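Local coordinates for pullulanase C protein (Klebsiella pneumoniae subsp. pneumoniae NTUH-K2044, PDB 5HJ1) that probably serves the type II secretion system as its GspC component, whose PDZ domain holds a fatty acid, vaccenic acid, in a largely apolar pocket, at residues 17-22 and 39-44; 33-38 and 53-58. One frame throughout, in Å; residues are numbered along the deposited sequence. Where two conformers were deposited one is given.

Contact 1 of 2, residues 17-22 and 39-44; sequences LTYLSI and GKDASL. With VCA (vaccenic acid), chain B.
The mouth of the fatty-acid pocket in this PDZ domain is built where the turn from helix 16-19 into strand 20-27 meets the loop 39-44. D41 N points almost straight along the carbonyl axis of T18 O at 3.0 Å, whereas G39 N reaches Y19 O from above the carbonyl plane at 3.0 Å. Glycine suits position 39, since a CB there would collide with T18 O and L20 N. One water donates to both Y19 O and D41 O and accepts from L44 N.

PDZ domains commonly take up the C-terminal end of a peptide in a groove; here a fatty acid occupies the pocket, to which Y19, L20 and L44 belong. With CG beside its backbone N (chi1 -62°), Y19 lays one ring face over the acyl chain, Y19 CE2 lying 3.5 Å from VCA C6, and Y19 OH lies a very short 2.4 Å from VCA O2; tyrosine offers a flat face to the chain and a hydroxyl to the acid group. A second water bonded to Y19 OH donates to D41 OD2. L44 crosses Y19 at about a right angle, L44 CD1 against Y19 CB at 3.6 Å, and this apolar branch also touches VCA C9. The D41 carboxylate runs alongside the ring, its plane turned 37° from it, D41 OD2 3.4 Å from Y19 CE1. Aspartate suits the Asx turn here: D41 OD1 accepts from S43 N and, through its syn lone pair, from S43 OG (2.6 Å).

Contact 2 of 2, residues 33-38 and 53-58; sequences GYRLNP and NDLAIA
R35 sets out with CG anti to its backbone N (chi1 -172°) and then bends twice, at chi2 (66°) and chi3, so that the guanidinium folds back over the neighbouring strand. There R35 NH1 gives a bond to N53 O at 2.8 Å; the acceptor lies close to the guanidinium plane, but the donor stands above the carbonyl plane. L55, with CG also anti to N, brings CD1 over one face of the guanidinium, offset toward its rim. A long, flexible arginine suits this place because its methylenes pass N53 while its charged tip reaches a backbone oxygen.

N37 and N53 form a second polar clasp. Their amide planes are perpendicular: N37 ND2 points nearly straight at N53 OD1 (3.0 Å), and N37 OD1 accepts from N53 N at the same distance. Asparagine serves well at N37, offering a donor and an acceptor on one short side chain; N53 contributes OD1 and its backbone N, and tolerates the left-handed backbone conformation.

Further along, the backbones bond in antiparallel fashion. Y34 N sits on a lone pair of A56 O, A56 N returns a bond to Y34 O at 2.8 Å, and L36 N points nearly along the carbonyl axis of D54 O. Glycine fits G33, where CA lies 3.2 Å from A56 O: a CB would collide with that oxygen, and the backbone angles themselves favour glycine. On the face carrying Y34, L36 and A56, the small A56 CB meets L36 CD1 at 4.0 Å; D54 points to this face too, its charge met by R89. The two strand segments run at 141° to one another, well short of the 180° of exact antiparallel, within the antiparallel sheet of this PDZ domain, and Y34 and A56 touch the bound fatty acid.

How the contacts relate
From the N terminus, helix 16-19 passes into strand 20-27, which turns back as strand 30-38. Contact 1 closes this hairpin at its open end, where the loop after strand 30-38 returns to the residues that begin strand 20-27. The chain then runs on to 53-58, and contact 2 pairs it with strand 30-38, closing the loop that carries 39-44. Their segments therefore alternate along the chain, and the contacts cross rather than nest. They meet directly: S21 N lies 2.8 Å from N37 O, a probable hydrogen bond, and I22 packs on Y34 and L36. Strand 30-38 thus links the pocket mouth to the middle of the sheet.

Contact 1 of 2, residues 17-22 and 39-44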
# COMPACT_ATOMS: atom_id res chain seq x y z
N LEU A 17 2.02 9.33 3.80
CA LEU A 17 2.25 8.86 5.16
C LEU A 17 1.42 9.62 6.21
O LEU A 17 1.42 9.21 7.35
CB LEU A 17 3.75 8.77 5.46
CG LEU A 17 4.48 7.70 4.59
CD1 LEU A 17 5.97 7.89 4.85
CD2 LEU A 17 4.01 6.29 4.84
N THR A 18 0.79 10.71 5.80
CA THR A 18 -0.17 11.35 6.70
C THR A 18 -1.44 10.49 6.80
O THR A 18 -2.13 10.51 7.84
CB THR A 18 -0.56 12.73 6.19
OG1 THR A 18 0.62 13.57 6.14
CG2 THR A 18 -1.54 13.42 7.12
N TYR A 19 -1.74 9.72 5.74
CA TYR A 19 -2.94 8.90 5.71
C TYR A 19 -2.71 7.48 6.11
O TYR A 19 -3.68 6.77 6.44
CB TYR A 19 -3.59 8.91 4.27
CG TYR A 19 -4.05 10.22 3.77
CD1 TYR A 19 -5.34 10.68 4.09
CD2 TYR A 19 -3.20 11.01 3.06
CE1 TYR A 19 -5.82 11.86 3.57
CE2 TYR A 19 -3.62 12.27 2.62
CZ TYR A 19 -4.94 12.65 2.91
OH TYR A 19 -5.47 13.87 2.46
N LEU A 20 -1.46 7.02 6.06
CA LEU A 20 -1.14 5.61 6.26
C LEU A 20 0.04 5.40 7.14
O LEU A 20 1.05 6.12 6.96
CB LEU A 20 -0.80 4.91 4.93
CG LEU A 20 -1.89 4.78 3.95
CD1 LEU A 20 -1.33 4.19 2.64
CD2 LEU A 20 -2.94 3.85 4.48
N SER A 21 -0.05 4.49 8.07
CA SER A 21 1.06 3.94 8.86
C SER A 21 1.34 2.57 8.23
O SER A 21 0.43 1.73 8.11
CB SER A 21 0.61 3.80 10.28
OG SER A 21 1.70 3.44 11.11
N ILE A 22 2.58 2.32 7.82
CA ILE A 22 2.93 1.13 7.00
C ILE A 22 4.08 0.37 7.58
O ILE A 22 5.07 0.95 8.01
CB ILE A 22 3.28 1.60 5.57
CG1 ILE A 22 2.15 2.36 4.96
CG2 ILE A 22 3.65 0.41 4.64
CD1 ILE A 22 2.43 3.01 3.61
N GLY A 39 -2.87 6.63 9.33
CA GLY A 39 -1.95 7.68 9.67
C GLY A 39 -2.66 8.68 10.65
O GLY A 39 -3.81 8.42 11.14
N LYS A 40 -2.09 9.86 10.82
CA LYS A 40 -2.75 10.89 11.63
C LYS A 40 -4.09 11.23 11.08
O LYS A 40 -5.01 11.56 11.86
CB LYS A 40 -1.85 12.09 11.70
CG LYS A 40 -0.64 11.85 12.58
CD LYS A 40 0.21 13.07 12.74
CE LYS A 40 1.23 12.84 13.85
NZ LYS A 40 2.17 13.95 14.03
N ASP A 41 -4.27 11.21 9.76
CA ASP A 41 -5.58 11.43 9.11
C ASP A 41 -6.08 10.08 8.72
O ASP A 41 -5.53 9.45 7.83
CB ASP A 41 -5.44 12.37 7.89
CG ASP A 41 -6.69 12.64 7.17
OD1 ASP A 41 -7.70 11.93 7.37
OD2 ASP A 41 -6.77 13.62 6.35
N ALA A 42 -7.13 9.63 9.38
CA ALA A 42 -7.74 8.32 9.19
C ALA A 42 -8.85 8.23 8.16
O ALA A 42 -9.59 7.25 8.10
CB ALA A 42 -8.18 7.75 10.55
N SER A 43 -8.89 9.22 7.29
CA SER A 43 -9.94 9.35 6.28
C SER A 43 -10.16 8.18 5.36
O SER A 43 -11.34 7.89 5.08
CB SER A 43 -9.63 10.49 5.39
OG SER A 43 -9.91 11.76 6.08
N LEU A 44 -9.10 7.46 4.99
CA LEU A 44 -9.20 6.37 4.00
C LEU A 44 -9.78 5.13 4.61
O LEU A 44 -10.02 4.15 3.88
CB LEU A 44 -7.85 6.05 3.46
CG LEU A 44 -7.04 7.15 2.76
CD1 LEU A 44 -5.65 6.64 2.37
CD2 LEU A 44 -7.85 7.76 1.65
O2 VCA B . -6.95 14.15 0.64
C1 VCA B . -7.31 14.46 -0.52
O1 VCA B . -8.14 15.37 -0.74
C2 VCA B . -6.73 13.68 -1.68
C3 VCA B . -5.59 14.46 -2.34
C4 VCA B . -4.26 13.72 -2.22
C5 VCA B . -4.46 12.22 -2.05
C6 VCA B . -4.89 11.89 -0.63
C7 VCA B . -4.88 10.39 -0.35
C8 VCA B . -3.70 9.66 -1.00
C9 VCA B . -3.79 8.18 -0.65
C10 VCA B . -2.77 7.27 -1.33
C11 VCA B . -3.18 5.88 -1.00
C12 VCA B . -2.44 4.80 -1.12
C13 VCA B . -0.98 4.75 -1.51
C14 VCA B . -0.59 3.37 -1.03
C15 VCA B . 0.81 2.86 -1.32
C16 VCA B . 0.96 1.71 -0.34
C17 VCA B . 2.00 0.69 -0.73
C18 VCA B . 2.04 -0.33 0.39
O HOH W 1 0.67 9.93 9.89
O HOH W 2 -6.41 7.45 6.18
O HOH W 3 -8.02 14.68 4.00

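Contact 2 of 2, residues 33-38 and 53-58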
# COMPACT_ATOMS: atom_id res chain seq x y z
N GLY A 33 3.79 -8.88 2.68
CA GLY A 33 3.09 -7.66 2.21
C GLY A 33 3.38 -6.59 3.21
O GLY A 33 4.30 -6.63 4.00
N TYR A 34 2.56 -5.54 3.13
CA TYR A 34 2.73 -4.35 3.98
C TYR A 34 1.50 -4.15 4.79
O TYR A 34 0.37 -3.99 4.23
CB TYR A 34 3.00 -3.08 3.14
CG TYR A 34 4.34 -3.15 2.48
CD1 TYR A 34 4.52 -3.83 1.27
CD2 TYR A 34 5.47 -2.61 3.08
CE1 TYR A 34 5.80 -3.96 0.73
CE2 TYR A 34 6.74 -2.71 2.50
CZ TYR A 34 6.88 -3.40 1.30
OH TYR A 34 8.16 -3.53 0.72
N ARG A 35 1.64 -4.13 6.10
CA ARG A 35 0.48 -3.98 7.01
C ARG A 35 0.13 -2.50 7.06
O ARG A 35 0.96 -1.63 7.31
CB ARG A 35 0.90 -4.43 8.41
CG ARG A 35 -0.24 -4.54 9.48
CD ARG A 35 -1.22 -5.60 9.19
NE ARG A 35 -0.59 -6.93 9.19
CZ ARG A 35 -1.12 -8.00 8.68
NH1 ARG A 35 -2.29 -7.94 8.10
NH2 ARG A 35 -0.46 -9.18 8.70
N LEU A 36 -1.15 -2.17 6.86
CA LEU A 36 -1.64 -0.83 6.80
C LEU A 36 -2.53 -0.50 7.98
O LEU A 36 -3.38 -1.29 8.38
CB LEU A 36 -2.51 -0.58 5.54
CG LEU A 36 -1.86 -1.01 4.24
CD1 LEU A 36 -2.88 -0.76 3.11
CD2 LEU A 36 -0.58 -0.29 3.99
N ASN A 37 -2.33 0.71 8.52
CA ASN A 37 -3.17 1.26 9.59
C ASN A 37 -3.29 2.74 9.32
O ASN A 37 -2.55 3.34 8.53
CB ASN A 37 -2.60 0.91 10.96
CG ASN A 37 -3.06 -0.43 11.42
OD1 ASN A 37 -4.26 -0.68 11.52
ND2 ASN A 37 -2.12 -1.36 11.58
N PRO A 38 -4.22 3.41 10.02
CA PRO A 38 -4.36 4.83 9.75
C PRO A 38 -3.15 5.61 10.14
O PRO A 38 -2.51 5.36 11.17
CB PRO A 38 -5.59 5.18 10.62
CG PRO A 38 -6.36 3.95 10.83
CD PRO A 38 -5.31 2.87 10.85
N ASN A 53 -5.31 -2.92 9.87
CA ASN A 53 -4.56 -4.18 9.68
C ASN A 53 -4.73 -4.86 8.36
O ASN A 53 -4.42 -6.05 8.20
CB ASN A 53 -4.77 -5.11 10.90
CG ASN A 53 -4.13 -4.58 12.11
OD1 ASN A 53 -2.97 -4.16 12.12
ND2 ASN A 53 -4.87 -4.54 13.20
N ASP A 54 -5.16 -4.12 7.35
CA ASP A 54 -5.15 -4.67 6.02
C ASP A 54 -3.70 -4.99 5.60
O ASP A 54 -2.75 -4.36 6.02
CB ASP A 54 -5.69 -3.63 4.97
CG ASP A 54 -7.18 -3.64 4.79
OD1 ASP A 54 -7.86 -4.62 5.20
OD2 ASP A 54 -7.66 -2.69 4.17
N LEU A 55 -3.56 -6.00 4.75
CA LEU A 55 -2.26 -6.41 4.20
C LEU A 55 -2.18 -6.07 2.75
O LEU A 55 -2.89 -6.72 1.95
CB LEU A 55 -2.04 -7.91 4.44
CG LEU A 55 -0.67 -8.42 4.01
CD1 LEU A 55 0.40 -8.01 4.97
CD2 LEU A 55 -0.63 -9.96 3.84
N ALA A 56 -1.41 -5.05 2.41
CA ALA A 56 -1.20 -4.65 1.00
C ALA A 56 -0.29 -5.64 0.29
O ALA A 56 0.85 -5.87 0.71
CB ALA A 56 -0.65 -3.26 0.88
N ILE A 57 -0.81 -6.22 -0.80
CA ILE A 57 -0.05 -7.19 -1.58
C ILE A 57 0.21 -6.79 -3.05
O ILE A 57 1.09 -7.41 -3.69
CB ILE A 57 -0.68 -8.62 -1.49
CG1 ILE A 57 -2.05 -8.63 -2.08
CG2 ILE A 57 -0.66 -9.11 -0.05
CD1 ILE A 57 -2.61 -10.02 -2.29
N ALA A 58 -0.50 -5.83 -3.59
CA ALA A 58 -0.26 -5.36 -4.98
C ALA A 58 -0.53 -3.89 -5.09
O ALA A 58 -1.42 -3.36 -4.42
CB ALA A 58 -1.10 -6.17 -6.00